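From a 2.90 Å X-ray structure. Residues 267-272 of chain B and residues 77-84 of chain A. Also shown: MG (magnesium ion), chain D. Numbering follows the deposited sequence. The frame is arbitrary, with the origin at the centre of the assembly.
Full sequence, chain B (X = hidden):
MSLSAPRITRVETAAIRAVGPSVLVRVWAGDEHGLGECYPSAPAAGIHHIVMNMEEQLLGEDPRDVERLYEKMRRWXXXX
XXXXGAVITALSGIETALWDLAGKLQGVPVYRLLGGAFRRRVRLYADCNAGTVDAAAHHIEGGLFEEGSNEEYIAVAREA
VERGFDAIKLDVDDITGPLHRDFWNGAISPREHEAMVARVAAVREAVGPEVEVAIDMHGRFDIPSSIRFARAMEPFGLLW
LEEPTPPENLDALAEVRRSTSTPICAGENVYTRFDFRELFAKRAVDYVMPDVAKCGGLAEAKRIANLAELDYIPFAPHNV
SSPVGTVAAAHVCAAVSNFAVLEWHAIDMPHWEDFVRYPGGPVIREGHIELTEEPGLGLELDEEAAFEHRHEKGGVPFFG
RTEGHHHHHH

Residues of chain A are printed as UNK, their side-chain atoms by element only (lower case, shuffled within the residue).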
ATOM      1  N   GLY B 267      11.417   4.529  -9.477  1.00 32.89           N
ATOM      2  CA  GLY B 267      10.797   5.321  -8.433  1.00 35.27           C
ATOM      3  C   GLY B 267       9.297   5.520  -8.473  1.00 36.47           C
ATOM      4  O   GLY B 267       8.721   5.995  -7.497  1.00 37.14           O
ATOM      5  N   GLU B 268       8.650   5.166  -9.574  1.00 37.52           N
ATOM      6  CA  GLU B 268       7.204   5.356  -9.666  1.00 39.26           C
ATOM      7  C   GLU B 268       6.386   4.343  -8.869  1.00 39.76           C
ATOM      8  O   GLU B 268       5.189   4.532  -8.656  1.00 39.85           O
ATOM      9  CB  GLU B 268       6.757   5.326 -11.125  1.00 41.22           C
ATOM     10  CG  GLU B 268       7.175   4.082 -11.879  1.00 42.92           C
ATOM     11  CD  GLU B 268       6.529   4.001 -13.234  1.00 44.52           C
ATOM     12  OE1 GLU B 268       5.285   3.913 -13.282  1.00 45.61           O
ATOM     13  OE2 GLU B 268       7.257   4.031 -14.250  1.00 45.96           O
ATOM     14  N   ASN B 269       7.025   3.268  -8.426  1.00 40.02           N
ATOM     15  CA  ASN B 269       6.309   2.260  -7.664  1.00 39.37           C
ATOM     16  C   ASN B 269       6.715   2.185  -6.197  1.00 39.09           C
ATOM     17  O   ASN B 269       6.332   1.262  -5.489  1.00 38.82           O
ATOM     18  CB  ASN B 269       6.461   0.892  -8.327  1.00 40.00           C
ATOM     19  CG  ASN B 269       5.656   0.780  -9.598  1.00 40.76           C
ATOM     20  OD1 ASN B 269       4.471   1.113  -9.622  1.00 40.41           O
ATOM     21  ND2 ASN B 269       6.290   0.306 -10.665  1.00 41.57           N
ATOM     22  N   VAL B 270       7.484   3.163  -5.737  1.00 38.76           N
ATOM     23  CA  VAL B 270       7.898   3.198  -4.344  1.00 39.43           C
ATOM     24  C   VAL B 270       7.259   4.427  -3.698  1.00 38.84           C
ATOM     25  O   VAL B 270       7.298   5.515  -4.272  1.00 38.02           O
ATOM     26  CB  VAL B 270       9.444   3.249  -4.232  1.00 40.22           C
ATOM     27  CG1 VAL B 270      10.014   4.156  -5.301  1.00 41.82           C
ATOM     28  CG2 VAL B 270       9.857   3.735  -2.857  1.00 40.56           C
ATOM     29  N   TYR B 271       6.653   4.250  -2.524  1.00 37.59           N
ATOM     30  CA  TYR B 271       5.992   5.358  -1.830  1.00 36.52           C
ATOM     31  C   TYR B 271       6.716   5.764  -0.549  1.00 36.14           C
ATOM     32  O   TYR B 271       7.406   4.952   0.059  1.00 37.12           O
ATOM     33  CB  TYR B 271       4.565   4.973  -1.430  1.00 37.81           C
ATOM     34  CG  TYR B 271       3.723   4.284  -2.477  1.00 38.69           C
ATOM     35  CD1 TYR B 271       4.084   3.040  -2.984  1.00 39.10           C
ATOM     36  CD2 TYR B 271       2.533   4.863  -2.933  1.00 39.55           C
ATOM     37  CE1 TYR B 271       3.279   2.387  -3.917  1.00 40.47           C
ATOM     38  CE2 TYR B 271       1.722   4.219  -3.865  1.00 38.74           C
ATOM     39  CZ  TYR B 271       2.100   2.981  -4.353  1.00 39.90           C
ATOM     40  OH  TYR B 271       1.299   2.325  -5.262  1.00 40.63           O
ATOM     41  N   THR B 272       6.531   7.015  -0.136  1.00 34.01           N
ATOM     42  CA  THR B 272       7.111   7.571   1.104  1.00 33.11           C
ATOM     43  C   THR B 272       8.615   7.688   1.235  1.00 32.53           C
ATOM     44  O   THR B 272       9.386   6.888   0.702  1.00 32.19           O
ATOM     45  CB  THR B 272       6.641   6.828   2.400  1.00 31.86           C
ATOM     46  OG1 THR B 272       7.180   5.504   2.428  1.00 30.60           O
ATOM     47  CG2 THR B 272       5.132   6.772   2.475  1.00 31.63           C
TER
ATOM     48  N   UNK A  77      -2.024  -5.139 -10.553  1.00 33.79           N
ATOM     49  CA  UNK A  77      -2.067  -3.922  -9.743  1.00 32.57           C
ATOM     50  C   UNK A  77      -0.690  -3.289  -9.545  1.00 31.92           C
ATOM     51  O   UNK A  77      -0.514  -2.405  -8.707  1.00 30.80           O
ATOM     52  c   UNK A  77      -4.161  -4.594  -8.449  1.00 34.31           C
ATOM     53  n   UNK A  77      -4.478  -5.888  -8.544  1.00 31.54           N
ATOM     54  c   UNK A  77      -2.674  -4.251  -8.376  1.00 35.09           C
ATOM     55  o   UNK A  77      -5.010  -3.702  -8.422  1.00 34.31           O
ATOM     56  N   UNK A  78       0.287  -3.754 -10.313  1.00 32.38           N
ATOM     57  CA  UNK A  78       1.647  -3.243 -10.225  1.00 32.24           C
ATOM     58  C   UNK A  78       1.704  -1.727 -10.325  1.00 33.00           C
ATOM     59  O   UNK A  78       2.462  -1.087  -9.605  1.00 33.51           O
ATOM     60  c   UNK A  78       1.756  -3.826 -12.639  1.00 32.25           C
ATOM     61  c   UNK A  78       3.833  -3.035 -11.435  1.00 30.69           C
ATOM     62  c   UNK A  78       4.732  -3.454 -12.567  1.00 27.58           C
ATOM     63  c   UNK A  78       2.524  -3.830 -11.331  1.00 31.49           C
ATOM     64  N   UNK A  79       0.910  -1.155 -11.225  1.00 34.33           N
ATOM     65  CA  UNK A  79       0.887   0.292 -11.397  1.00 35.61           C
ATOM     66  C   UNK A  79      -0.305   0.941 -10.706  1.00 36.48           C
ATOM     67  O   UNK A  79      -0.606   2.109 -10.944  1.00 36.82           O
ATOM     68  c   UNK A  79       3.294   1.076 -13.426  1.00 39.67           C
ATOM     69  c   UNK A  79       3.417  -1.188 -15.047  1.00 40.42           C
ATOM     70  c   UNK A  79       4.499   0.729 -14.060  1.00 40.69           C
ATOM     71  c   UNK A  79       2.150   0.303 -13.590  1.00 37.91           C
ATOM     72  c   UNK A  79       4.558  -0.408 -14.875  1.00 41.08           C
ATOM     73  c   UNK A  79       2.218  -0.826 -14.404  1.00 39.80           C
ATOM     74  c   UNK A  79       0.883   0.660 -12.879  1.00 35.85           C
ATOM     75  N   UNK A  80      -0.981   0.183  -9.846  1.00 36.87           N
ATOM     76  CA  UNK A  80      -2.131   0.703  -9.115  1.00 36.54           C
ATOM     77  C   UNK A  80      -2.107   0.290  -7.650  1.00 37.23           C
ATOM     78  O   UNK A  80      -3.153  -0.040  -7.083  1.00 36.98           O
ATOM     79  c   UNK A  80      -3.519   0.493 -11.182  1.00 36.56           C
ATOM     80  o   UNK A  80      -3.590  -1.194  -9.476  1.00 35.44           O
ATOM     81  c   UNK A  80      -3.459   0.212  -9.703  1.00 35.94           C
ATOM     82  N   UNK A  81      -0.917   0.286  -7.049  1.00 37.81           N
ATOM     83  CA  UNK A  81      -0.786  -0.062  -5.641  1.00 36.95           C
ATOM     84  C   UNK A  81      -0.801  -1.540  -5.277  1.00 36.64           C
ATOM     85  O   UNK A  81      -1.391  -1.924  -4.262  1.00 35.10           O
ATOM     86  N   UNK A  82      -0.151  -2.369  -6.090  1.00 36.20           N
ATOM     87  CA  UNK A  82      -0.097  -3.793  -5.807  1.00 36.14           C
ATOM     88  C   UNK A  82       1.025  -4.180  -4.854  1.00 35.76           C
ATOM     89  O   UNK A  82       1.178  -5.347  -4.488  1.00 36.15           O
ATOM     90  N   UNK A  83       1.824  -3.196  -4.465  1.00 35.39           N
ATOM     91  CA  UNK A  83       2.928  -3.414  -3.540  1.00 36.02           C
ATOM     92  C   UNK A  83       2.393  -3.003  -2.181  1.00 37.11           C
ATOM     93  O   UNK A  83       2.752  -3.553  -1.134  1.00 35.76           O
ATOM     94  c   UNK A  83       3.785  -1.230  -4.692  1.00 34.11           C
ATOM     95  o   UNK A  83       4.196  -2.278  -6.817  1.00 33.33           O
ATOM     96  c   UNK A  83       4.125  -2.535  -3.938  1.00 35.27           C
ATOM     97  c   UNK A  83       3.559  -1.428  -6.194  1.00 33.88           C
ATOM     98  n   UNK A  83       2.665  -0.627  -6.782  1.00 32.28           N
ATOM     99  N   UNK A  84       1.483  -2.035  -2.273  1.00 39.26           N
ATOM    100  CA  UNK A  84       0.751  -1.372  -1.188  1.00 38.17           C
ATOM    101  C   UNK A  84       0.212  -2.174  -0.033  1.00 37.21           C
ATOM    102  O   UNK A  84       0.800  -3.161   0.406  1.00 38.17           O
ATOM    103  c   UNK A  84      -0.387  -0.609  -1.783  1.00 37.97           C
TER
HETATM  104 MG    MG D 409       6.742   4.138 -16.220  1.00 45.28          MG

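Position 77 carries two side-chain carbons, the second bonded to one oxygen and one nitrogen. They touch nothing on the chain B stretch. A short amide of this kind is asparagine. N77(A) opens a type I turn that ends at position 80.

Position 78 has four carbons, forked at the first, with one arm two carbons long. One of these carbons lies 4.2 Å from ND2 of N269(B). The backbone O of position 78 lies 3.0 Å from OD1 of N269(B). Both atoms are acceptors, so this is not a hydrogen bond. The residue is isoleucine. The CA-to-CB bond of I78(A) points sideways, yet the end of the side chain comes nearer, and the carbon close to N269(B) is CG1.

Position 79 shows one carbon and then a ring of six carbons with no oxygen attached. A ring carbon lies 3.4 Å from OE1 of E268(B), which meets the ring at its edge. ND2 of N269(B) approaches the same ring carbon at 3.9 Å. This is phenylalanine, and the carbon is CE2 of F79(A).

Position 80 has one carbon bearing an oxygen and a second carbon. These atoms make no contact with the chain B stretch. The fork has valine's shape, but one arm is an oxygen, so the residue is threonine. The CA-to-CB bond of T80(A) points away from the chain B stretch. Its N donates to O of N77(A) at 2.9 Å, closing the turn.

Position 81 has no side-chain atoms. Its CA lies 3.2 Å from OH of Y271(B). It is glycine. The positive phi of G81(A) favours that residue.

Position 82 also lacks side-chain atoms and touches nothing on the chain B stretch. It is glycine. A CB on G82(A) would clash with O of N77(A), at 2.8 Å.

Position 83 has three carbons, the third carrying one oxygen and one nitrogen. A side-chain carbon lies 3.7 Å from O of N269(B). The nitrogen lies 3.6 Å from OH of Y271(B). This is glutamine, and the two atoms are CG and NE2 of Q83(A). NE2 also donates to O of I78(A) at 2.9 Å, which ties the side chain back to its own loop.

Position 84 has a single carbon, with no close contact to the chain B stretch. It is alanine.

The contact buries 289 Å² and has no hydrogen bond across it. It works by packing. N269(B) reaches I78(A), F79(A) and Q83(A), while Y271(B) reaches G81(A) and Q83(A). The amide of N269(B) is hydrogen-bonded elsewhere in the structure. E268(B) binds magnesium through OE2 at 2.0 Å from MG, and its OE1 rests against the F79(A) ring edge.

Chain A (77-84) NIFTGGQA
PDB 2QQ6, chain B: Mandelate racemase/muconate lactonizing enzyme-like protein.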